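Local coordinates for flagellar brake protein YcgR (Klebsiella pneumoniae, PDB 5KEC) that binds the second messenger c-di-GMP and probably activates transcription of the type 3 fimbriae genes in biofilm formation, at residues H121-Y135 with L165-E177. Sequence-based numbering, arbitrary orientation.
Sequences HDFYCRGRHKNGENY and LKNAVLMLAEYGE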
ATOM      1  N   HIS B 121      -4.893 -12.595 -17.692  1.00 68.29           N
ATOM      2  CA  HIS B 121      -4.272 -11.819 -18.764  1.00 64.15           C
ATOM      3  C   HIS B 121      -2.780 -12.100 -18.976  1.00 57.37           C
ATOM      4  O   HIS B 121      -2.075 -12.531 -18.064  1.00 57.11           O
ATOM      5  CB  HIS B 121      -4.500 -10.322 -18.536  1.00 65.02           C
ATOM      6  CG  HIS B 121      -5.893  -9.869 -18.844  1.00 74.66           C
ATOM      7  ND1 HIS B 121      -6.263  -9.391 -20.083  1.00 77.76           N
ATOM      8  CD2 HIS B 121      -7.007  -9.820 -18.075  1.00 76.48           C
ATOM      9  CE1 HIS B 121      -7.545  -9.067 -20.064  1.00 77.55           C
ATOM     10  NE2 HIS B 121      -8.019  -9.316 -18.857  1.00 77.14           N
ATOM     11  N   ASP B 122      -2.321 -11.845 -20.199  1.00 39.98           N
ATOM     12  CA  ASP B 122      -0.925 -12.026 -20.589  1.00 42.79           C
ATOM     13  C   ASP B 122      -0.119 -10.766 -20.277  1.00 33.92           C
ATOM     14  O   ASP B 122       0.296 -10.056 -21.184  1.00 30.13           O
ATOM     15  CB  ASP B 122      -0.847 -12.300 -22.093  1.00 50.79           C
ATOM     16  CG  ASP B 122      -0.266 -13.663 -22.417  1.00 45.33           C
ATOM     17  OD1 ASP B 122      -0.098 -14.487 -21.493  1.00 44.90           O
ATOM     18  OD2 ASP B 122       0.012 -13.912 -23.610  1.00 36.61           O
ATOM     19  N   PHE B 123       0.092 -10.485 -18.997  1.00 25.06           N
ATOM     20  CA  PHE B 123       0.801  -9.277 -18.596  1.00 24.57           C
ATOM     21  C   PHE B 123       2.230  -9.629 -18.219  1.00 26.55           C
ATOM     22  O   PHE B 123       2.466 -10.624 -17.541  1.00 21.35           O
ATOM     23  CB  PHE B 123       0.106  -8.613 -17.404  1.00 29.91           C
ATOM     24  CG  PHE B 123      -1.279  -8.091 -17.704  1.00 24.10           C
ATOM     25  CD1 PHE B 123      -1.717  -7.928 -19.009  1.00 21.76           C
ATOM     26  CD2 PHE B 123      -2.140  -7.757 -16.668  1.00 23.43           C
ATOM     27  CE1 PHE B 123      -2.987  -7.434 -19.277  1.00 23.36           C
ATOM     28  CE2 PHE B 123      -3.413  -7.268 -16.925  1.00 33.03           C
ATOM     29  CZ  PHE B 123      -3.838  -7.102 -18.233  1.00 28.56           C
ATOM     30  N   TYR B 124       3.181  -8.809 -18.657  1.00 19.48           N
ATOM     31  CA  TYR B 124       4.590  -9.050 -18.360  1.00 18.59           C
ATOM     32  C   TYR B 124       5.254  -7.742 -17.947  1.00 23.94           C
ATOM     33  O   TYR B 124       4.692  -6.661 -18.147  1.00 25.26           O
ATOM     34  CB  TYR B 124       5.314  -9.639 -19.582  1.00 27.81           C
ATOM     35  CG  TYR B 124       4.831 -11.010 -20.006  1.00 39.70           C
ATOM     36  CD1 TYR B 124       5.427 -12.162 -19.509  1.00 43.01           C
ATOM     37  CD2 TYR B 124       3.779 -11.154 -20.910  1.00 48.26           C
ATOM     38  CE1 TYR B 124       4.987 -13.422 -19.894  1.00 50.28           C
ATOM     39  CE2 TYR B 124       3.331 -12.407 -21.300  1.00 45.22           C
ATOM     40  CZ  TYR B 124       3.938 -13.538 -20.788  1.00 56.30           C
ATOM     41  OH  TYR B 124       3.503 -14.788 -21.173  1.00 62.35           O
ATOM     42  N   CYS B 125       6.438  -7.844 -17.355  1.00 16.99           N
ATOM     43  CA  CYS B 125       7.247  -6.669 -17.054  1.00 19.80           C
ATOM     44  C   CYS B 125       8.653  -6.883 -17.593  1.00 24.85           C
ATOM     45  O   CYS B 125       9.318  -7.867 -17.247  1.00 24.96           O
ATOM     46  CB  CYS B 125       7.307  -6.415 -15.552  1.00 21.98           C
ATOM     47  SG  CYS B 125       8.426  -5.076 -15.086  1.00 26.58           S
ATOM     48  N   ARG B 126       9.107  -5.968 -18.443  1.00 20.39           N
ATOM     49  CA  ARG B 126      10.423  -6.111 -19.046  1.00 27.53           C
ATOM     50  C   ARG B 126      11.241  -4.869 -18.752  1.00 23.24           C
ATOM     51  O   ARG B 126      10.697  -3.841 -18.361  1.00 24.15           O
ATOM     52  CB  ARG B 126      10.313  -6.315 -20.560  1.00 30.63           C
ATOM     53  CG  ARG B 126      10.183  -5.015 -21.338  1.00 32.18           C
ATOM     54  CD  ARG B 126       9.939  -5.275 -22.816  1.00 49.84           C
ATOM     55  NE  ARG B 126       9.184  -4.187 -23.434  1.00 56.68           N
ATOM     56  CZ  ARG B 126       9.725  -3.218 -24.161  1.00 59.79           C
ATOM     57  NH1 ARG B 126      11.034  -3.199 -24.374  1.00 65.41           N
ATOM     58  NH2 ARG B 126       8.957  -2.267 -24.682  1.00 54.85           N
ATOM     59  N   GLY B 127      12.549  -4.971 -18.953  1.00 19.73           N
ATOM     60  CA  GLY B 127      13.456  -3.883 -18.646  1.00 21.71           C
ATOM     61  C   GLY B 127      14.886  -4.381 -18.581  1.00 28.47           C
ATOM     62  O   GLY B 127      15.169  -5.529 -18.922  1.00 19.21           O
ATOM     63  N   ARG B 128      15.791  -3.507 -18.161  1.00 27.59           N
ATOM     64  CA  ARG B 128      17.183  -3.892 -17.994  1.00 20.66           C
ATOM     65  C   ARG B 128      17.630  -3.538 -16.592  1.00 20.22           C
ATOM     66  O   ARG B 128      17.255  -2.492 -16.060  1.00 25.48           O
ATOM     67  CB  ARG B 128      18.067  -3.184 -19.025  1.00 23.83           C
ATOM     68  CG  ARG B 128      17.761  -3.593 -20.456  1.00 28.38           C
ATOM     69  CD  ARG B 128      18.699  -2.934 -21.455  1.00 36.16           C
ATOM     70  NE  ARG B 128      18.505  -3.470 -22.799  1.00 38.38           N
ATOM     71  CZ  ARG B 128      17.733  -2.906 -23.723  1.00 48.86           C
ATOM     72  NH1 ARG B 128      17.084  -1.778 -23.454  1.00 45.99           N
ATOM     73  NH2 ARG B 128      17.616  -3.467 -24.922  1.00 45.36           N
ATOM     74  N   HIS B 129      18.416  -4.420 -15.984  1.00 19.61           N
ATOM     75  CA  HIS B 129      19.001  -4.118 -14.687  1.00 22.66           C
ATOM     76  C   HIS B 129      20.070  -3.039 -14.859  1.00 24.61           C
ATOM     77  O   HIS B 129      20.340  -2.590 -15.977  1.00 27.39           O
ATOM     78  CB  HIS B 129      19.579  -5.383 -14.048  1.00 22.70           C
ATOM     79  CG  HIS B 129      18.533  -6.346 -13.562  1.00 18.71           C
ATOM     80  ND1 HIS B 129      17.569  -5.994 -12.647  1.00 23.81           N
ATOM     81  CD2 HIS B 129      18.305  -7.645 -13.869  1.00 24.83           C
ATOM     82  CE1 HIS B 129      16.787  -7.035 -12.408  1.00 23.49           C
ATOM     83  NE2 HIS B 129      17.213  -8.049 -13.137  1.00 24.93           N
ATOM     84  N   LYS B 130      20.660  -2.618 -13.748  1.00 28.28           N
ATOM     85  CA  LYS B 130      21.642  -1.542 -13.752  1.00 36.74           C
ATOM     86  C   LYS B 130      22.842  -1.855 -14.642  1.00 44.01           C
ATOM     87  O   LYS B 130      23.447  -0.947 -15.214  1.00 36.36           O
ATOM     88  CB  LYS B 130      22.116  -1.249 -12.325  1.00 37.80           C
ATOM     89  CG  LYS B 130      21.003  -0.881 -11.354  1.00 37.32           C
ATOM     90  CD  LYS B 130      21.577  -0.446 -10.009  1.00 50.97           C
ATOM     91  CE  LYS B 130      20.522   0.229  -9.142  1.00 66.35           C
ATOM     92  NZ  LYS B 130      21.109   0.877  -7.930  1.00 69.83           N
ATOM     93  N   ASN B 131      23.190  -3.134 -14.752  1.00 33.57           N
ATOM     94  CA  ASN B 131      24.334  -3.541 -15.558  1.00 33.86           C
ATOM     95  C   ASN B 131      23.968  -3.808 -17.017  1.00 28.11           C
ATOM     96  O   ASN B 131      24.773  -4.347 -17.777  1.00 32.28           O
ATOM     97  CB  ASN B 131      24.979  -4.791 -14.967  1.00 36.28           C
ATOM     98  CG  ASN B 131      24.046  -5.982 -14.991  1.00 35.52           C
ATOM     99  OD1 ASN B 131      22.902  -5.872 -15.438  1.00 29.06           O
ATOM    100  ND2 ASN B 131      24.527  -7.130 -14.520  1.00 30.87           N
ATOM    101  N   GLY B 132      22.749  -3.453 -17.404  1.00 23.18           N
ATOM    102  CA  GLY B 132      22.331  -3.600 -18.787  1.00 27.65           C
ATOM    103  C   GLY B 132      21.727  -4.951 -19.126  1.00 27.90           C
ATOM    104  O   GLY B 132      21.260  -5.167 -20.245  1.00 25.06           O
ATOM    105  N   GLU B 133      21.729  -5.867 -18.162  1.00 27.28           N
ATOM    106  CA  GLU B 133      21.157  -7.191 -18.392  1.00 31.22           C
ATOM    107  C   GLU B 133      19.636  -7.121 -18.510  1.00 25.72           C
ATOM    108  O   GLU B 133      18.979  -6.464 -17.709  1.00 22.96           O
ATOM    109  CB  GLU B 133      21.554  -8.150 -17.272  1.00 31.33           C
ATOM    110  CG  GLU B 133      20.958  -9.534 -17.412  1.00 53.12           C
ATOM    111  CD  GLU B 133      21.593 -10.529 -16.467  1.00 67.68           C
ATOM    112  OE1 GLU B 133      22.823 -10.728 -16.553  1.00 67.70           O
ATOM    113  OE2 GLU B 133      20.866 -11.107 -15.632  1.00 80.27           O
ATOM    114  N   ASN B 134      19.092  -7.785 -19.524  1.00 20.41           N
ATOM    115  CA  ASN B 134      17.646  -7.844 -19.731  1.00 20.48           C
ATOM    116  C   ASN B 134      16.959  -8.697 -18.664  1.00 25.60           C
ATOM    117  O   ASN B 134      17.465  -9.753 -18.283  1.00 29.02           O
ATOM    118  CB  ASN B 134      17.330  -8.426 -21.116  1.00 26.32           C
ATOM    119  CG  ASN B 134      17.671  -7.471 -22.250  1.00 37.30           C
ATOM    120  OD1 ASN B 134      17.435  -6.268 -22.153  1.00 32.53           O
ATOM    121  ND2 ASN B 134      18.225  -8.009 -23.334  1.00 37.04           N
ATOM    122  N   TYR B 135      15.817  -8.230 -18.171  1.00 22.52           N
ATOM    123  CA  TYR B 135      14.966  -9.079 -17.346  1.00 20.62           C
ATOM    124  C   TYR B 135      13.548  -9.118 -17.880  1.00 19.88           C
ATOM    125  O   TYR B 135      13.096  -8.202 -18.566  1.00 16.04           O
ATOM    126  CB  TYR B 135      14.956  -8.642 -15.880  1.00 21.83           C
ATOM    127  CG  TYR B 135      14.393  -7.264 -15.636  1.00 24.72           C
ATOM    128  CD1 TYR B 135      13.027  -7.006 -15.761  1.00 17.09           C
ATOM    129  CD2 TYR B 135      15.224  -6.221 -15.261  1.00 19.93           C
ATOM    130  CE1 TYR B 135      12.520  -5.741 -15.534  1.00 19.35           C
ATOM    131  CE2 TYR B 135      14.727  -4.960 -15.025  1.00 25.48           C
ATOM    132  CZ  TYR B 135      13.379  -4.720 -15.160  1.00 29.79           C
ATOM    133  OH  TYR B 135      12.899  -3.452 -14.927  1.00 23.83           O
ATOM    134  N   LEU B 165      13.827  -0.832  -9.399  1.00 27.65           N
ATOM    135  CA  LEU B 165      13.861  -1.193 -10.808  1.00 23.29           C
ATOM    136  C   LEU B 165      13.380   0.012 -11.599  1.00 32.36           C
ATOM    137  O   LEU B 165      12.176   0.261 -11.702  1.00 31.86           O
ATOM    138  CB  LEU B 165      12.955  -2.392 -11.084  1.00 24.13           C
ATOM    139  CG  LEU B 165      13.278  -3.698 -10.362  1.00 32.31           C
ATOM    140  CD1 LEU B 165      12.237  -4.771 -10.689  1.00 27.43           C
ATOM    141  CD2 LEU B 165      14.679  -4.168 -10.712  1.00 30.55           C
ATOM    142  N   LYS B 166      14.319   0.774 -12.144  1.00 36.57           N
ATOM    143  CA  LYS B 166      13.963   1.991 -12.856  1.00 24.04           C
ATOM    144  C   LYS B 166      13.659   1.722 -14.320  1.00 25.30           C
ATOM    145  O   LYS B 166      14.286   0.874 -14.949  1.00 22.21           O
ATOM    146  CB  LYS B 166      15.077   3.032 -12.728  1.00 43.87           C
ATOM    147  CG  LYS B 166      16.450   2.540 -13.157  1.00 56.13           C
ATOM    148  CD  LYS B 166      17.522   3.568 -12.805  1.00 66.11           C
ATOM    149  CE  LYS B 166      17.429   3.965 -11.335  1.00 67.07           C
ATOM    150  NZ  LYS B 166      18.498   4.918 -10.920  1.00 72.32           N
ATOM    151  N   ASN B 167      12.700   2.461 -14.866  1.00 18.68           N
ATOM    152  CA  ASN B 167      12.385   2.345 -16.280  1.00 30.03           C
ATOM    153  C   ASN B 167      11.900   0.947 -16.624  1.00 21.61           C
ATOM    154  O   ASN B 167      12.167   0.449 -17.714  1.00 22.79           O
ATOM    155  CB  ASN B 167      13.612   2.668 -17.145  1.00 44.72           C
ATOM    156  CG  ASN B 167      14.247   4.003 -16.795  1.00 45.86           C
ATOM    157  OD1 ASN B 167      13.570   5.026 -16.725  1.00 35.87           O
ATOM    158  ND2 ASN B 167      15.557   3.994 -16.571  1.00 46.78           N
ATOM    159  N   ALA B 168      11.207   0.306 -15.690  1.00 19.11           N
ATOM    160  CA  ALA B 168      10.594  -0.991 -15.959  1.00 27.95           C
ATOM    161  C   ALA B 168       9.346  -0.752 -16.791  1.00 29.28           C
ATOM    162  O   ALA B 168       8.670   0.258 -16.618  1.00 38.71           O
ATOM    163  CB  ALA B 168      10.228  -1.683 -14.660  1.00 26.00           C
ATOM    164  N   VAL B 169       9.034  -1.674 -17.693  1.00 20.13           N
ATOM    165  CA  VAL B 169       7.881  -1.485 -18.565  1.00 22.76           C
ATOM    166  C   VAL B 169       6.825  -2.558 -18.344  1.00 22.53           C
ATOM    167  O   VAL B 169       7.098  -3.753 -18.491  1.00 25.04           O
ATOM    168  CB  VAL B 169       8.274  -1.445 -20.055  1.00 31.19           C
ATOM    169  CG1 VAL B 169       7.046  -1.165 -20.918  1.00 30.91           C
ATOM    170  CG2 VAL B 169       9.356  -0.388 -20.292  1.00 30.24           C
ATOM    171  N   LEU B 170       5.617  -2.126 -17.995  1.00 19.79           N
ATOM    172  CA  LEU B 170       4.491  -3.042 -17.861  1.00 14.58           C
ATOM    173  C   LEU B 170       3.872  -3.310 -19.226  1.00 19.59           C
ATOM    174  O   LEU B 170       3.278  -2.424 -19.830  1.00 26.96           O
ATOM    175  CB  LEU B 170       3.447  -2.450 -16.915  1.00 16.47           C
ATOM    176  CG  LEU B 170       4.013  -1.922 -15.598  1.00 20.42           C
ATOM    177  CD1 LEU B 170       2.909  -1.321 -14.754  1.00 19.62           C
ATOM    178  CD2 LEU B 170       4.757  -3.027 -14.839  1.00 23.35           C
ATOM    179  N   MET B 171       4.048  -4.524 -19.728  1.00 17.96           N
ATOM    180  CA  MET B 171       3.402  -4.943 -20.963  1.00 18.03           C
ATOM    181  C   MET B 171       2.012  -5.474 -20.619  1.00 25.97           C
ATOM    182  O   MET B 171       1.874  -6.574 -20.080  1.00 18.91           O
ATOM    183  CB  MET B 171       4.226  -6.033 -21.639  1.00 18.84           C
ATOM    184  CG  MET B 171       5.657  -5.605 -21.965  1.00 27.44           C
ATOM    185  SD  MET B 171       6.736  -6.992 -22.389  1.00 44.20           S
ATOM    186  CE  MET B 171       5.917  -7.670 -23.830  1.00 33.82           C
ATOM    187  N   LEU B 172       0.978  -4.696 -20.924  1.00 27.79           N
ATOM    188  CA  LEU B 172      -0.367  -5.045 -20.472  1.00 27.58           C
ATOM    189  C   LEU B 172      -1.315  -5.390 -21.618  1.00 25.80           C
ATOM    190  O   LEU B 172      -2.486  -5.018 -21.604  1.00 21.67           O
ATOM    191  CB  LEU B 172      -0.944  -3.925 -19.603  1.00 24.37           C
ATOM    192  CG  LEU B 172      -0.053  -3.522 -18.418  1.00 26.12           C
ATOM    193  CD1 LEU B 172      -0.477  -2.183 -17.811  1.00 23.35           C
ATOM    194  CD2 LEU B 172      -0.036  -4.625 -17.359  1.00 25.48           C
ATOM    195  N   ALA B 173      -0.800  -6.118 -22.601  1.00 28.15           N
ATOM    196  CA  ALA B 173      -1.621  -6.609 -23.704  1.00 25.34           C
ATOM    197  C   ALA B 173      -2.510  -5.507 -24.273  1.00 35.85           C
ATOM    198  O   ALA B 173      -2.016  -4.470 -24.738  1.00 27.02           O
ATOM    199  CB  ALA B 173      -2.469  -7.801 -23.248  1.00 24.23           C
ATOM    200  N   GLU B 174      -3.822  -5.727 -24.222  1.00 32.22           N
ATOM    201  CA  GLU B 174      -4.777  -4.818 -24.857  1.00 39.12           C
ATOM    202  C   GLU B 174      -4.704  -3.393 -24.314  1.00 35.91           C
ATOM    203  O   GLU B 174      -5.175  -2.457 -24.958  1.00 32.18           O
ATOM    204  CB  GLU B 174      -6.213  -5.339 -24.707  1.00 48.97           C
ATOM    205  CG  GLU B 174      -6.338  -6.849 -24.595  1.00 58.28           C
ATOM    206  CD  GLU B 174      -6.685  -7.300 -23.187  1.00 67.90           C
ATOM    207  OE1 GLU B 174      -7.887  -7.302 -22.836  1.00 67.50           O
ATOM    208  OE2 GLU B 174      -5.756  -7.654 -22.431  1.00 75.49           O
ATOM    209  N   TYR B 175      -4.128  -3.227 -23.126  1.00 31.02           N
ATOM    210  CA  TYR B 175      -4.111  -1.920 -22.474  1.00 29.00           C
ATOM    211  C   TYR B 175      -2.881  -1.102 -22.821  1.00 24.86           C
ATOM    212  O   TYR B 175      -2.754   0.041 -22.386  1.00 35.38           O
ATOM    213  CB  TYR B 175      -4.236  -2.068 -20.960  1.00 24.37           C
ATOM    214  CG  TYR B 175      -5.513  -2.757 -20.536  1.00 28.14           C
ATOM    215  CD1 TYR B 175      -6.663  -2.024 -20.280  1.00 34.72           C
ATOM    216  CD2 TYR B 175      -5.571  -4.144 -20.399  1.00 25.89           C
ATOM    217  CE1 TYR B 175      -7.838  -2.647 -19.893  1.00 40.37           C
ATOM    218  CE2 TYR B 175      -6.745  -4.779 -20.016  1.00 27.36           C
ATOM    219  CZ  TYR B 175      -7.873  -4.022 -19.763  1.00 38.70           C
ATOM    220  OH  TYR B 175      -9.042  -4.635 -19.376  1.00 41.41           O
ATOM    221  N   GLY B 176      -1.983  -1.684 -23.611  1.00 24.22           N
ATOM    222  CA  GLY B 176      -0.780  -0.987 -24.028  1.00 22.26           C
ATOM    223  C   GLY B 176       0.386  -1.206 -23.080  1.00 29.57           C
ATOM    224  O   GLY B 176       0.488  -2.239 -22.412  1.00 24.16           O
ATOM    225  N   GLU B 177       1.273  -0.223 -23.024  1.00 16.88           N
ATOM    226  CA  GLU B 177       2.458  -0.321 -22.190  1.00 19.79           C
ATOM    227  C   GLU B 177       2.550   0.860 -21.249  1.00 22.35           C
ATOM    228  O   GLU B 177       2.068   1.954 -21.547  1.00 21.62           O
ATOM    229  CB  GLU B 177       3.719  -0.442 -23.055  1.00 24.83           C
ATOM    230  CG  GLU B 177       3.736  -1.707 -23.886  1.00 31.92           C
ATOM    231  CD  GLU B 177       5.060  -1.960 -24.570  1.00 50.54           C
ATOM    232  OE1 GLU B 177       5.722  -0.984 -24.978  1.00 62.38           O
ATOM    233  OE2 GLU B 177       5.436  -3.143 -24.702  1.00 56.30           O
TER
HETATM  234  O   HOH W   1      14.887  -1.570 -14.654  1.00 26.99           O
HETATM  235  O   HOH W   2      14.671  -0.920 -17.812  1.00 31.90           O
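Strands 124-128 and 168-171 are antiparallel neighbours in the C-terminal beta-sheet of MrkH, tied by two hydrogen-bonded pairs, Tyr-124 with Met-171 and Arg-126 with Val-169, around the non-hydrogen-bonded pair Cys-125 and Leu-170. Tyr-124 N gives to Met-171 O at 3.0 Å and Val-169 N to Arg-126 O at 2.8 Å. On the face carrying Tyr-124, Arg-126, Val-169 and Met-171, the arginine chain runs extended across the methionine, Arg-126 CD lying 3.7 Å from Met-171 SD. The guanidinium then reaches strand 177-193, where Arg-126 NH2 makes a long, weak salt bridge to Glu-177 OE1 (3.5 Å), the two planar groups turned 35° apart. On the face of Cys-125 and Leu-170, a chi1 of 174° turns Cys-125 SG beside its carbonyl carbon, where it touches Leu-170 CD2 and the methyl of Ala-168. Next to the Tyr-124 and Met-171 pair, Leu-172 CD2 sits over one face of the Phe-123 ring in a CH-pi contact, 4.0 Å from the centroid, while His-121 CB covers the opposite face. Glu-174, bent at chi2 (107°), brings its carboxylate nearly coplanar with the poorly ordered His-121 ring, yet ND1 to OE2 is only a weak bond. Tyr-175 CD2 touches Phe-123 CZ, and its hydroxyl is bonded to Asp-226 of helix 214-234, which packs beside this end. At the other end the chain turns a corner at Asn-167, and waters replace direct pairing: one joins Arg-128 O, Tyr-135 OH and Lys-166 O, the other accepts from Arg-128 N and bridges to Asn-167 O. Tyr-135 OH also lies 3.2 Å from Ala-168 CB. The Leu-165 side chain is about 5 Å from that of Cys-207, which contacts c-di-GMP in the ligand-bound protein; this model is apo. The pairing itself is part of the curled antiparallel sheet of a PilZ-type beta-barrel.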